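Local coordinates for protein deoxyhypusine synthase, putative (Entamoeba histolytica, PDB 7L9R) that probably transfers an aminobutyl group from spermidine to a lysine of the eIF5A precursor, an NAD-dependent step that makes deoxyhypusine, at residues R83-T88 with H259-G264; I58-K63 with F289-N294; W169-I174 with I231-E236; P186-Q191 with L246-R251; M130-N135 with L200-S205. One frame throughout, in Å; residues are numbered along the deposited sequence.

Interaction 1 (R83-T88 with H259-G264); sequences RLKRCT and HSVETG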
# COMPACT_ATOMS: atom_id res chain seq x y z
N ARG B 83 28.64 29.03 -18.38
CA ARG B 83 27.94 27.79 -18.12
C ARG B 83 27.39 27.20 -19.41
O ARG B 83 27.07 27.92 -20.37
CB ARG B 83 26.79 28.02 -17.14
CG ARG B 83 27.20 28.43 -15.75
CD ARG B 83 25.97 28.74 -14.91
NE ARG B 83 25.17 29.79 -15.53
CZ ARG B 83 23.92 30.09 -15.19
NH1 ARG B 83 23.28 29.41 -14.25
NH2 ARG B 83 23.30 31.07 -15.83
N LEU B 84 27.28 25.87 -19.43
CA LEU B 84 26.59 25.19 -20.52
C LEU B 84 25.11 25.56 -20.47
O LEU B 84 24.45 25.37 -19.44
CB LEU B 84 26.77 23.68 -20.41
CG LEU B 84 28.19 23.17 -20.65
CD1 LEU B 84 28.22 21.65 -20.62
CD2 LEU B 84 28.72 23.69 -21.97
N LYS B 85 24.59 26.11 -21.57
CA LYS B 85 23.21 26.58 -21.61
C LYS B 85 22.32 25.42 -22.04
O LYS B 85 21.87 25.32 -23.19
CB LYS B 85 23.09 27.78 -22.53
CG LYS B 85 23.98 28.95 -22.12
CD LYS B 85 23.83 29.26 -20.65
CE LYS B 85 24.54 30.55 -20.26
NZ LYS B 85 26.01 30.50 -20.50
N ARG B 86 22.06 24.53 -21.09
CA ARG B 86 21.22 23.36 -21.32
C ARG B 86 20.63 22.92 -19.98
O ARG B 86 20.86 23.54 -18.94
CB ARG B 86 22.02 22.22 -21.96
CG ARG B 86 23.09 21.65 -21.05
CD ARG B 86 23.82 20.53 -21.73
NE ARG B 86 24.70 19.82 -20.81
CZ ARG B 86 25.32 18.68 -21.10
NH1 ARG B 86 25.17 18.09 -22.27
NH2 ARG B 86 26.09 18.11 -20.17
N CYS B 87 19.87 21.83 -20.02
CA CYS B 87 19.22 21.29 -18.84
C CYS B 87 20.20 20.37 -18.11
O CYS B 87 20.75 19.44 -18.71
CB CYS B 87 17.96 20.53 -19.23
SG CYS B 87 17.02 19.87 -17.83
N THR B 88 20.43 20.64 -16.83
CA THR B 88 21.17 19.73 -15.96
C THR B 88 20.24 18.60 -15.55
O THR B 88 19.07 18.83 -15.23
CB THR B 88 21.71 20.46 -14.73
OG1 THR B 88 22.57 21.54 -15.14
CG2 THR B 88 22.51 19.51 -13.86
N HIS B 259 22.69 26.96 -9.34
CA HIS B 259 23.48 27.61 -10.38
C HIS B 259 23.25 27.04 -11.78
O HIS B 259 23.93 27.47 -12.72
CB HIS B 259 24.97 27.52 -10.03
CG HIS B 259 25.33 28.30 -8.80
ND1 HIS B 259 26.19 27.81 -7.84
CD2 HIS B 259 24.93 29.52 -8.37
CE1 HIS B 259 26.32 28.70 -6.88
NE2 HIS B 259 25.56 29.75 -7.17
N SER B 260 22.32 26.11 -11.96
CA SER B 260 22.09 25.53 -13.27
C SER B 260 21.03 26.31 -14.04
O SER B 260 20.08 26.84 -13.46
CB SER B 260 21.66 24.07 -13.16
OG SER B 260 20.35 23.98 -12.67
N VAL B 261 21.21 26.38 -15.36
CA VAL B 261 20.30 27.14 -16.20
C VAL B 261 18.92 26.50 -16.24
O VAL B 261 17.90 27.20 -16.24
CB VAL B 261 20.90 27.28 -17.62
CG1 VAL B 261 19.87 27.82 -18.58
CG2 VAL B 261 22.12 28.20 -17.58
N GLU B 262 18.86 25.17 -16.25
CA GLU B 262 17.61 24.43 -16.32
C GLU B 262 17.83 23.07 -15.67
O GLU B 262 18.91 22.49 -15.81
CB GLU B 262 17.14 24.28 -17.78
CG GLU B 262 15.72 23.77 -17.94
CD GLU B 262 14.71 24.90 -17.99
OE1 GLU B 262 15.08 26.05 -17.67
OE2 GLU B 262 13.54 24.64 -18.35
N THR B 263 16.82 22.57 -14.96
CA THR B 263 16.94 21.35 -14.17
C THR B 263 15.97 20.27 -14.64
O THR B 263 14.80 20.54 -14.91
CB THR B 263 16.66 21.62 -12.68
OG1 THR B 263 15.30 22.04 -12.52
CG2 THR B 263 17.59 22.68 -12.14
N GLY B 264 16.47 19.04 -14.71
CA GLY B 264 15.63 17.88 -14.91
C GLY B 264 15.93 16.82 -13.88
O GLY B 264 17.09 16.60 -13.52
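Thr88 and Gly264 meet at the start of two neighbouring parallel strands, 87-93 and 262-268, in the middle of the main sheet. Thr88 N donates to Glu262 O at 2.6 Å. Gly264 N donates back to Thr88 O at 2.7 Å, with a C=O...N angle of 173°. Thr88 thus bonds to the residues before and after Thr263, its partner in the register. Cys87 and Thr88 point to opposite faces of the sheet. Cys87 has SG anti to its backbone N (chi1 -177°). This sets Cys87 SG beside the Thr263-Gly264 peptide of the other strand, 3.3 Å from Gly264 N. On the face of Thr88, its OG1 comes within 3.3 Å of Ser260 CB.

Ahead of the strands Arg83 reaches across to the other segment. The Arg83 chain bends at chi3 (-57°), and NH1 donates to His259 O at 2.6 Å. That oxygen lies in the guanidinium plane, while NH1 stands well above the carbonyl plane. Val261 CG2 sits over one face of the guanidinium, 3.5 Å from Arg83 CZ. Lys85 CD touches the same methyl at 3.7 Å. Asp81 pairs with Arg83 NE, and its backbone O accepts from Lys85 NZ, so both chains are also held within their own loop. The paired strand starts are typical of the parallel sheet of a Rossmann-like alpha/beta fold.

Interaction 2 (I58-K63 with F289-N294); sequences INIINK and FAVYIN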
# COMPACT_ATOMS: atom_id res chain seq x y z
N ILE B 58 8.10 9.77 -21.17
CA ILE B 58 8.98 9.77 -22.34
C ILE B 58 9.06 11.17 -22.94
O ILE B 58 10.14 11.64 -23.31
CB ILE B 58 8.50 8.74 -23.38
CG1 ILE B 58 8.76 7.32 -22.87
CG2 ILE B 58 9.18 8.97 -24.74
CD1 ILE B 58 7.86 6.28 -23.49
N ASN B 59 7.92 11.86 -23.04
CA ASN B 59 7.93 13.21 -23.58
C ASN B 59 8.75 14.16 -22.71
O ASN B 59 9.52 14.97 -23.23
CB ASN B 59 6.50 13.73 -23.74
CG ASN B 59 5.70 12.93 -24.77
OD1 ASN B 59 6.27 12.31 -25.67
ND2 ASN B 59 4.38 12.96 -24.64
N ILE B 60 8.61 14.05 -21.38
CA ILE B 60 9.28 14.98 -20.48
C ILE B 60 10.79 14.76 -20.50
O ILE B 60 11.56 15.73 -20.48
CB ILE B 60 8.70 14.86 -19.06
CG1 ILE B 60 7.28 15.42 -19.02
CG2 ILE B 60 9.58 15.57 -18.04
CD1 ILE B 60 6.52 15.09 -17.75
N ILE B 61 11.24 13.51 -20.55
CA ILE B 61 12.67 13.24 -20.57
C ILE B 61 13.30 13.75 -21.86
O ILE B 61 14.37 14.37 -21.83
CB ILE B 61 12.95 11.74 -20.35
CG1 ILE B 61 12.66 11.35 -18.90
CG2 ILE B 61 14.39 11.39 -20.69
CD1 ILE B 61 12.73 9.86 -18.62
N ASN B 62 12.64 13.54 -23.00
CA ASN B 62 13.15 14.09 -24.25
C ASN B 62 13.22 15.61 -24.22
O ASN B 62 14.11 16.21 -24.84
CB ASN B 62 12.30 13.62 -25.43
CG ASN B 62 12.58 12.19 -25.82
OD1 ASN B 62 13.72 11.73 -25.74
ND2 ASN B 62 11.54 11.48 -26.23
N LYS B 63 12.30 16.26 -23.50
CA LYS B 63 12.38 17.70 -23.34
C LYS B 63 13.62 18.10 -22.53
O LYS B 63 14.23 19.14 -22.81
CB LYS B 63 11.11 18.24 -22.68
CG LYS B 63 9.87 18.16 -23.57
CD LYS B 63 8.69 18.85 -22.91
CE LYS B 63 7.41 18.63 -23.70
NZ LYS B 63 6.31 19.51 -23.22
N PHE B 289 11.72 20.06 -15.07
CA PHE B 289 11.21 18.80 -15.58
C PHE B 289 11.44 17.71 -14.54
O PHE B 289 12.53 17.63 -13.95
CB PHE B 289 11.90 18.40 -16.90
CG PHE B 289 11.82 19.44 -17.97
CD1 PHE B 289 10.64 19.65 -18.67
CD2 PHE B 289 12.93 20.20 -18.31
CE1 PHE B 289 10.56 20.60 -19.68
CE2 PHE B 289 12.86 21.16 -19.32
CZ PHE B 289 11.67 21.36 -20.00
N ALA B 290 10.44 16.88 -14.31
CA ALA B 290 10.57 15.85 -13.28
C ALA B 290 9.80 14.60 -13.69
O ALA B 290 8.66 14.69 -14.18
CB ALA B 290 10.08 16.34 -11.92
N VAL B 291 10.43 13.45 -13.51
CA VAL B 291 9.82 12.15 -13.73
C VAL B 291 10.06 11.31 -12.49
O VAL B 291 11.21 11.12 -12.08
CB VAL B 291 10.39 11.45 -14.98
CG1 VAL B 291 9.88 10.01 -15.09
CG2 VAL B 291 10.03 12.24 -16.23
N TYR B 292 8.97 10.82 -11.88
CA TYR B 292 9.05 9.98 -10.69
C TYR B 292 8.44 8.63 -11.04
O TYR B 292 7.32 8.58 -11.55
CB TYR B 292 8.31 10.62 -9.50
CG TYR B 292 8.69 12.06 -9.22
CD1 TYR B 292 9.86 12.39 -8.55
CD2 TYR B 292 7.85 13.11 -9.62
CE1 TYR B 292 10.20 13.71 -8.30
CE2 TYR B 292 8.18 14.43 -9.36
CZ TYR B 292 9.36 14.73 -8.70
OH TYR B 292 9.69 16.05 -8.44
N ILE B 293 9.17 7.56 -10.77
CA ILE B 293 8.73 6.20 -11.08
C ILE B 293 8.93 5.34 -9.84
O ILE B 293 10.07 5.12 -9.42
CB ILE B 293 9.49 5.60 -12.27
CG1 ILE B 293 9.44 6.52 -13.49
CG2 ILE B 293 8.95 4.22 -12.62
CD1 ILE B 293 10.25 6.02 -14.65
N ASN B 294 7.84 4.83 -9.28
CA ASN B 294 7.94 3.85 -8.21
C ASN B 294 6.61 3.13 -8.05
O ASN B 294 5.59 3.53 -8.61
CB ASN B 294 8.37 4.50 -6.89
CG ASN B 294 7.51 5.69 -6.52
OD1 ASN B 294 6.37 5.53 -6.10
ND2 ASN B 294 8.06 6.89 -6.66
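Ile60 has chi1 -71°, which places CG1 beside the backbone N and turns CG2 toward strand 289-294. Val291 has chi1 172°, which leaves its CG2 branch facing the helix. The two CG2 methyls meet at 3.8 Å, and Ile60 and Val291 lie alongside each other, pointing opposite ways. Ile60 CG2 also lies 3.8 Å from Phe289 CB. One methyl is therefore seated between two residues that point to the same face of the strand. Ile61 reaches in from the next position on the helix. Its CG1 comes to 3.9 Å from Val291 CG2, set roughly perpendicular to the Val291 side chain.

The contact is one of helix on sheet in the Rossmann-like alpha/beta fold. Helix 51-66 runs over strand 289-294. The directions of segments 58-63 and 289-294 are 139° apart, and the axes of these segments approach to 8.2 Å. Helix 330-339 packs next to it, where Ile337 touches Ile61 and Ile293.

Lys63 closes the exposed end. Its CB is 3.9 Å from Phe289 CE1, and its CD lies almost as close to the same ring atom. The extended chain then leads NZ away to a salt bridge with Glu322 on the adjoining strand 322-327.

Interaction 3 (W169-I174 with I231-E236); sequences WLKEFI and ITELNE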
# COMPACT_ATOMS: atom_id res chain seq x y z
N TRP B 169 38.01 -6.01 -0.69
CA TRP B 169 38.32 -4.88 -1.56
C TRP B 169 38.04 -3.56 -0.86
O TRP B 169 38.89 -2.66 -0.84
CB TRP B 169 37.51 -5.00 -2.85
CG TRP B 169 37.93 -4.05 -3.94
CD1 TRP B 169 38.82 -4.30 -4.95
CD2 TRP B 169 37.49 -2.70 -4.13
NE1 TRP B 169 38.96 -3.20 -5.75
CE2 TRP B 169 38.15 -2.20 -5.27
CE3 TRP B 169 36.61 -1.86 -3.44
CZ2 TRP B 169 37.95 -0.90 -5.74
CZ3 TRP B 169 36.41 -0.57 -3.90
CH2 TRP B 169 37.08 -0.10 -5.04
N LEU B 170 36.85 -3.41 -0.28
CA LEU B 170 36.51 -2.17 0.41
C LEU B 170 37.47 -1.90 1.55
O LEU B 170 37.86 -0.75 1.79
CB LEU B 170 35.07 -2.23 0.93
CG LEU B 170 33.98 -2.26 -0.13
CD1 LEU B 170 32.63 -2.56 0.50
CD2 LEU B 170 33.94 -0.93 -0.87
N LYS B 171 37.86 -2.94 2.29
CA LYS B 171 38.76 -2.74 3.42
C LYS B 171 40.15 -2.32 2.96
O LYS B 171 40.78 -1.45 3.57
CB LYS B 171 38.83 -4.01 4.27
CG LYS B 171 37.59 -4.25 5.11
CD LYS B 171 37.66 -5.60 5.80
CE LYS B 171 36.46 -5.80 6.70
NZ LYS B 171 36.48 -7.14 7.35
N GLU B 172 40.64 -2.92 1.87
CA GLU B 172 41.94 -2.50 1.35
C GLU B 172 41.90 -1.05 0.88
O GLU B 172 42.85 -0.29 1.09
CB GLU B 172 42.38 -3.43 0.22
CG GLU B 172 42.66 -4.85 0.67
CD GLU B 172 43.15 -5.74 -0.45
OE1 GLU B 172 43.93 -5.24 -1.30
OE2 GLU B 172 42.77 -6.93 -0.49
N PHE B 173 40.78 -0.64 0.27
CA PHE B 173 40.62 0.75 -0.13
C PHE B 173 40.62 1.68 1.08
O PHE B 173 41.27 2.73 1.07
CB PHE B 173 39.33 0.90 -0.94
CG PHE B 173 38.86 2.31 -1.10
CD1 PHE B 173 39.45 3.17 -2.02
CD2 PHE B 173 37.78 2.78 -0.36
CE1 PHE B 173 38.99 4.47 -2.17
CE2 PHE B 173 37.32 4.07 -0.50
CZ PHE B 173 37.92 4.92 -1.41
N ILE B 174 39.90 1.30 2.14
CA ILE B 174 39.85 2.14 3.34
C ILE B 174 41.24 2.26 3.95
O ILE B 174 41.66 3.35 4.37
CB ILE B 174 38.83 1.57 4.34
CG1 ILE B 174 37.41 1.72 3.78
CG2 ILE B 174 38.93 2.30 5.67
CD1 ILE B 174 36.36 0.92 4.51
N ILE B 231 33.99 -0.46 7.77
CA ILE B 231 34.60 0.46 8.72
C ILE B 231 34.54 -0.12 10.13
O ILE B 231 35.53 -0.09 10.87
CB ILE B 231 33.92 1.84 8.65
CG1 ILE B 231 34.29 2.55 7.35
CG2 ILE B 231 34.27 2.68 9.88
CD1 ILE B 231 33.52 3.84 7.14
N THR B 232 33.38 -0.67 10.50
CA THR B 232 33.20 -1.21 11.84
C THR B 232 34.14 -2.37 12.11
O THR B 232 34.79 -2.44 13.16
CB THR B 232 31.74 -1.65 12.02
OG1 THR B 232 30.87 -0.51 11.95
CG2 THR B 232 31.56 -2.34 13.36
N GLU B 233 34.25 -3.29 11.14
CA GLU B 233 35.12 -4.45 11.32
C GLU B 233 36.58 -4.06 11.34
O GLU B 233 37.36 -4.56 12.17
CB GLU B 233 34.84 -5.48 10.21
CG GLU B 233 33.44 -6.05 10.29
CD GLU B 233 33.12 -6.98 9.13
OE1 GLU B 233 33.96 -7.11 8.22
OE2 GLU B 233 32.02 -7.57 9.14
N LEU B 234 36.99 -3.14 10.45
CA LEU B 234 38.37 -2.67 10.46
C LEU B 234 38.72 -2.01 11.78
O LEU B 234 39.85 -2.15 12.27
CB LEU B 234 38.61 -1.69 9.32
CG LEU B 234 39.05 -2.28 8.00
CD1 LEU B 234 39.12 -1.19 6.95
CD2 LEU B 234 40.42 -2.91 8.20
N ASN B 235 37.78 -1.27 12.37
CA ASN B 235 38.07 -0.58 13.61
C ASN B 235 38.29 -1.56 14.75
O ASN B 235 39.12 -1.30 15.63
CB ASN B 235 36.96 0.41 13.94
CG ASN B 235 37.40 1.45 14.94
OD1 ASN B 235 38.21 2.33 14.62
ND2 ASN B 235 36.90 1.35 16.17
N GLU B 236 37.60 -2.71 14.72
CA GLU B 236 37.74 -3.69 15.79
C GLU B 236 39.16 -4.21 15.90
O GLU B 236 39.53 -4.74 16.95
CB GLU B 236 36.78 -4.86 15.57
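Lys171, Ile174 and Leu234 form a helix-to-helix contact with an apolar centre and a charged margin, far from the centre of the chain. Segments 169-174 and 231-236, of helices 160-179 and 226-237, cross at -64°, with their axes 10.3 Å apart. The CB of Leu234 is directed toward the other helix. Its CD1 reaches Ile174 CG2 at 3.7 Å and lies close to the backbone O of Lys171. Its CG lies 3.8 Å from Lys171 CG, and these two side chains run past each other in opposite directions. The aliphatic part of the lysine therefore covers one flank of the leucine. Ile174 CD1 crosses to Ile231 CG1 at 3.9 Å, which extends the apolar patch.

The Lys171 chain is extended beyond CG, which carries NZ past the leucine to the neighbouring glutamate. Lys171 NZ forms a salt bridge with Glu233 OE1 at 2.7 Å and meets that oxygen nearly end-on to its C-O bond. Glu233 CB is near too, 3.7 Å from Lys171 NZ. The other oxygen, Glu233 OE2, pairs with Lys167, one turn earlier on helix 160-179. Two lysines of one helix thus share one carboxylate of the other, which probably keeps it charged. The contact joins two crossed helices in the helical part of this alpha/beta fold, next to the second subunit, where Ile231 packs on Val247 of that subunit.

Interaction 4 (P186-Q191 with L246-R251); sequences PFTPSQ and LVQDLR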
# COMPACT_ATOMS: atom_id res chain seq x y z
N PRO B 186 38.43 15.32 6.60
CA PRO B 186 37.46 14.32 6.13
C PRO B 186 37.18 14.39 4.64
O PRO B 186 37.27 15.44 4.00
CB PRO B 186 36.19 14.66 6.92
CG PRO B 186 36.35 16.09 7.30
CD PRO B 186 37.82 16.31 7.50
N PHE B 187 36.86 13.22 4.09
CA PHE B 187 36.35 12.98 2.75
C PHE B 187 34.82 13.07 2.74
O PHE B 187 34.16 12.87 3.76
CB PHE B 187 36.80 11.61 2.27
CG PHE B 187 38.28 11.48 2.14
CD1 PHE B 187 38.93 11.96 1.01
CD2 PHE B 187 39.04 10.96 3.18
CE1 PHE B 187 40.31 11.86 0.89
CE2 PHE B 187 40.42 10.87 3.07
CZ PHE B 187 41.06 11.32 1.93
N THR B 188 34.26 13.38 1.57
CA THR B 188 32.82 13.30 1.43
C THR B 188 32.45 12.01 0.72
O THR B 188 33.30 11.37 0.11
CB THR B 188 32.27 14.50 0.65
OG1 THR B 188 32.57 14.34 -0.74
CG2 THR B 188 32.89 15.78 1.15
N PRO B 189 31.19 11.58 0.80
CA PRO B 189 30.80 10.37 0.05
C PRO B 189 31.08 10.46 -1.44
O PRO B 189 31.65 9.52 -2.01
CB PRO B 189 29.30 10.25 0.36
CG PRO B 189 29.17 10.85 1.71
CD PRO B 189 30.14 12.00 1.75
N SER B 190 30.74 11.58 -2.08
CA SER B 190 30.96 11.69 -3.51
C SER B 190 32.44 11.60 -3.86
O SER B 190 32.81 11.01 -4.88
CB SER B 190 30.38 13.01 -4.04
OG SER B 190 31.24 14.10 -3.74
N GLN B 191 33.31 12.15 -3.00
CA GLN B 191 34.75 12.03 -3.23
C GLN B 191 35.21 10.58 -3.09
O GLN B 191 36.01 10.11 -3.90
CB GLN B 191 35.52 12.91 -2.25
CG GLN B 191 35.30 14.39 -2.41
CD GLN B 191 35.94 15.18 -1.28
OE1 GLN B 191 36.57 14.61 -0.38
NE2 GLN B 191 35.79 16.50 -1.32
N LEU B 246 29.39 15.23 5.57
CA LEU B 246 28.21 15.34 4.74
C LEU B 246 27.92 16.77 4.29
O LEU B 246 27.16 16.96 3.33
CB LEU B 246 26.99 14.79 5.49
CG LEU B 246 26.41 13.46 4.99
CD1 LEU B 246 27.48 12.37 4.85
CD2 LEU B 246 25.28 13.01 5.92
N VAL B 247 28.50 17.78 4.95
CA VAL B 247 28.12 19.15 4.65
C VAL B 247 28.62 19.57 3.27
O VAL B 247 27.90 20.24 2.51
CB VAL B 247 28.62 20.11 5.74
CG1 VAL B 247 28.24 21.56 5.41
CG2 VAL B 247 28.04 19.73 7.10
N GLN B 248 29.84 19.17 2.90
CA GLN B 248 30.38 19.58 1.61
C GLN B 248 29.54 19.03 0.46
O GLN B 248 29.26 19.74 -0.50
CB GLN B 248 31.83 19.13 1.45
CG GLN B 248 32.84 19.91 2.24
CD GLN B 248 34.18 19.21 2.29
OE1 GLN B 248 34.90 19.13 1.27
NE2 GLN B 248 34.53 18.67 3.46
N ASP B 249 29.10 17.77 0.58
CA ASP B 249 28.24 17.20 -0.46
C ASP B 249 26.89 17.91 -0.49
O ASP B 249 26.34 18.16 -1.57
CB ASP B 249 28.07 15.70 -0.23
CG ASP B 249 29.08 14.86 -1.01
OD1 ASP B 249 29.95 15.44 -1.70
OD2 ASP B 249 29.02 13.61 -0.91
N LEU B 250 26.35 18.25 0.69
CA LEU B 250 25.14 19.06 0.74
C LEU B 250 25.31 20.37 -0.03
O LEU B 250 24.40 20.79 -0.75
CB LEU B 250 24.77 19.36 2.20
CG LEU B 250 23.49 20.17 2.42
CD1 LEU B 250 22.25 19.39 2.00
CD2 LEU B 250 23.40 20.65 3.85
N ARG B 251 26.47 21.01 0.12
CA ARG B 251 26.71 22.27 -0.58
C ARG B 251 26.91 22.06 -2.08
O ARG B 251 26.49 22.91 -2.88
CB ARG B 251 27.91 22.99 0.03
CG ARG B 251 27.75 23.23 1.53
CD ARG B 251 28.74 24.25 2.09
NE ARG B 251 30.12 23.78 2.06
CZ ARG B 251 31.07 24.27 1.28
NH1 ARG B 251 30.84 25.28 0.46
NH2 ARG B 251 32.28 23.73 1.33
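Asp249 reaches from helix 247-258 to the first turn of helix 189-200. Asp249 CB is directed toward segment 186-191, and Asp249 CG comes to 3.5 Å from Thr188 OG1. At the tip each oxygen has its own work. OD1 accepts twice. Ser190 OG donates to Asp249 OD1 at 2.8 Å from the syn side, close to the carboxylate plane. Thr188 OG1 donates to the same oxygen at 3.0 Å from well above the plane, 51° out of it. Asp249 OD2 uses its syn lone pair for Ser190 N at 2.9 Å, and Pro189 CD rests 3.3 Å from it. Three bonds thus fix the rotation of the carboxylate. The nearby helix start probably favours its charge.

Thr188 is the N-cap of helix 189-200. Its OG1 accepts from Gln191 N at 3.2 Å, and a weak bond from Thr188 N to Gln191 OE1 completes a capping box. Thr188 CG2 packs on Gln248 CB at 3.5 Å, while Gln248 NE2 turns to Asp245. Pro189 CG meets Leu246 CD1. The start of helix 247-258 thus lies against the start of helix 189-200, beside strand 216-218, where Ser190 touches Thr216 and Asp249 touches Phe218; Leu246 and Leu250 pack on the second subunit.

Interaction 5 (M130-N135 with L200-S205); sequences MKCFGN and LNDTTS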
# COMPACT_ATOMS: atom_id res chain seq x y z
N MET B 130 30.44 -5.16 -6.36
CA MET B 130 30.29 -6.60 -6.19
C MET B 130 30.03 -7.31 -7.52
O MET B 130 30.57 -8.39 -7.77
CB MET B 130 29.15 -6.87 -5.20
CG MET B 130 28.93 -8.33 -4.86
SD MET B 130 27.63 -8.58 -3.62
CE MET B 130 28.04 -7.31 -2.43
N LYS B 131 29.24 -6.69 -8.39
CA LYS B 131 28.93 -7.30 -9.68
C LYS B 131 30.13 -7.38 -10.61
O LYS B 131 30.07 -8.10 -11.61
CB LYS B 131 27.79 -6.55 -10.37
CG LYS B 131 26.43 -6.80 -9.74
CD LYS B 131 25.33 -6.08 -10.48
CE LYS B 131 23.97 -6.65 -10.10
NZ LYS B 131 22.84 -6.02 -10.85
N CYS B 132 31.22 -6.67 -10.32
CA CYS B 132 32.43 -6.81 -11.12
C CYS B 132 33.21 -8.07 -10.78
O CYS B 132 34.05 -8.50 -11.58
CB CYS B 132 33.35 -5.60 -10.95
SG CYS B 132 32.67 -4.03 -11.54
N PHE B 133 32.96 -8.68 -9.62
CA PHE B 133 33.71 -9.84 -9.17
C PHE B 133 32.99 -11.16 -9.42
O PHE B 133 33.64 -12.17 -9.68
CB PHE B 133 34.02 -9.72 -7.67
CG PHE B 133 34.76 -8.46 -7.31
CD1 PHE B 133 35.73 -7.94 -8.15
CD2 PHE B 133 34.47 -7.80 -6.13
CE1 PHE B 133 36.41 -6.78 -7.82
CE2 PHE B 133 35.15 -6.63 -5.79
CZ PHE B 133 36.11 -6.12 -6.63
N GLY B 134 31.66 -11.16 -9.37
CA GLY B 134 30.89 -12.37 -9.59
C GLY B 134 29.45 -12.02 -9.88
O GLY B 134 29.03 -10.86 -9.80
N ASN B 135 28.68 -13.05 -10.22
CA ASN B 135 27.28 -12.88 -10.60
C ASN B 135 26.39 -13.31 -9.44
O ASN B 135 26.49 -14.45 -8.97
CB ASN B 135 26.96 -13.67 -11.87
CG ASN B 135 27.71 -13.14 -13.08
OD1 ASN B 135 27.31 -12.14 -13.69
ND2 ASN B 135 28.81 -13.80 -13.44
N LEU B 200 38.60 0.91 -9.01
CA LEU B 200 37.99 -0.30 -9.55
C LEU B 200 38.39 -0.50 -11.01
O LEU B 200 38.76 -1.61 -11.42
CB LEU B 200 36.48 -0.21 -9.41
CG LEU B 200 35.68 -1.44 -9.85
CD1 LEU B 200 36.06 -2.64 -9.00
CD2 LEU B 200 34.19 -1.15 -9.77
N ASN B 201 38.30 0.56 -11.82
CA ASN B 201 38.78 0.56 -13.20
C ASN B 201 38.19 -0.59 -13.99
O ASN B 201 38.89 -1.38 -14.63
CB ASN B 201 40.30 0.53 -13.23
CG ASN B 201 40.86 0.81 -14.61
OD1 ASN B 201 40.29 1.57 -15.39
ND2 ASN B 201 42.00 0.20 -14.91
N ASP B 202 36.86 -0.70 -13.93
CA ASP B 202 36.10 -1.74 -14.60
C ASP B 202 35.04 -1.06 -15.46
O ASP B 202 34.16 -0.38 -14.93
CB ASP B 202 35.44 -2.68 -13.58
CG ASP B 202 34.87 -3.93 -14.21
OD1 ASP B 202 34.12 -3.83 -15.20
OD2 ASP B 202 35.17 -5.04 -13.69
N THR B 203 35.11 -1.26 -16.78
CA THR B 203 34.18 -0.55 -17.65
C THR B 203 32.77 -1.14 -17.63
O THR B 203 31.90 -0.61 -18.32
CB THR B 203 34.68 -0.50 -19.09
OG1 THR B 203 34.81 -1.83 -19.61
CG2 THR B 203 36.02 0.22 -19.18
N THR B 204 32.51 -2.19 -16.85
CA THR B 204 31.13 -2.64 -16.69
C THR B 204 30.42 -1.96 -15.53
O THR B 204 29.20 -2.12 -15.39
CB THR B 204 31.06 -4.16 -16.49
OG1 THR B 204 31.49 -4.50 -15.17
CG2 THR B 204 31.91 -4.90 -17.53
N SER B 205 31.14 -1.20 -14.71
CA SER B 205 30.57 -0.62 -13.50
C SER B 205 30.13 0.82 -13.72
O SER B 205 30.69 1.55 -14.54
CB SER B 205 31.57 -0.68 -12.35
OG SER B 205 32.44 0.43 -12.39
O HOH W 1 29.90 -6.43 -14.03
O HOH W 2 34.16 -7.30 -14.22
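Cys132 lies in a short run of helical backbone angles after helix 124-130 and faces a type I turn from Asp202 to Ser205, with 6.9 Å between Cys132 CA and Ser205 CA. Its side chain is the centre of the contact. Chi1 of -65° keeps SG beside the backbone N and turns it toward the other loop. Cys132 SG touches Leu200 CD2, just before the turn, at 3.7 Å and Ser205 CB, at its end, at 3.6 Å. Asp202 OD2 lies 3.4 Å from Cys132 SG and about as close to Cys132 CB. Phe133 adds a looser touch, with CZ near Leu200 CD1.

Asp202 shapes the turn from within. Its OD1 accepts from Thr204 N at 2.8 Å, on the anti lone pair, which makes an Asx turn. Thr204 OG1 donates to the same Asp202 OD1 at 2.7 Å, from above the carboxylate plane. The two bonds hold the carboxylate in place next to Cys132. Ser205 is the N-cap of helix 206-212, and its OG pairs with Thr208.

No direct hydrogen bond spans the two loops. Two waters do so instead. One donates to Lys131 O and to Thr204 OG1, which lies 2.7 Å from that water. The other donates to Cys132 O at 2.9 Å and to Asp202 OD2. Arg103 of helix 102-111 also packs against Cys132, Thr204 and Ser205. The mix of one sulfur in contact with carbon and oxygen atoms, together with bridging waters, implies a join at the protein surface that is partly hydrated, with the carboxylate probably charged.

In the fold
Interactions 1 and 2 hold the same sheet: strand 262-268 of the first lies next to strand 289-294 of the second, and Thr263 O probably accepts from Phe289 N. Interaction 2 is buried and purely apolar across its segments. Interaction 1 is partly buried and uses backbone bonds and an arginine. Interactions 3 and 4 are also buried, on helices that follow each other in the chain, and both touch the second subunit. Interaction 3 is apolar with a salt bridge; interaction 4 gathers hydroxyls and a backbone N-H round a carboxylate. Interaction 5 lies at the surface and uses waters. It touches interaction 3 where Phe133 packs on Trp169.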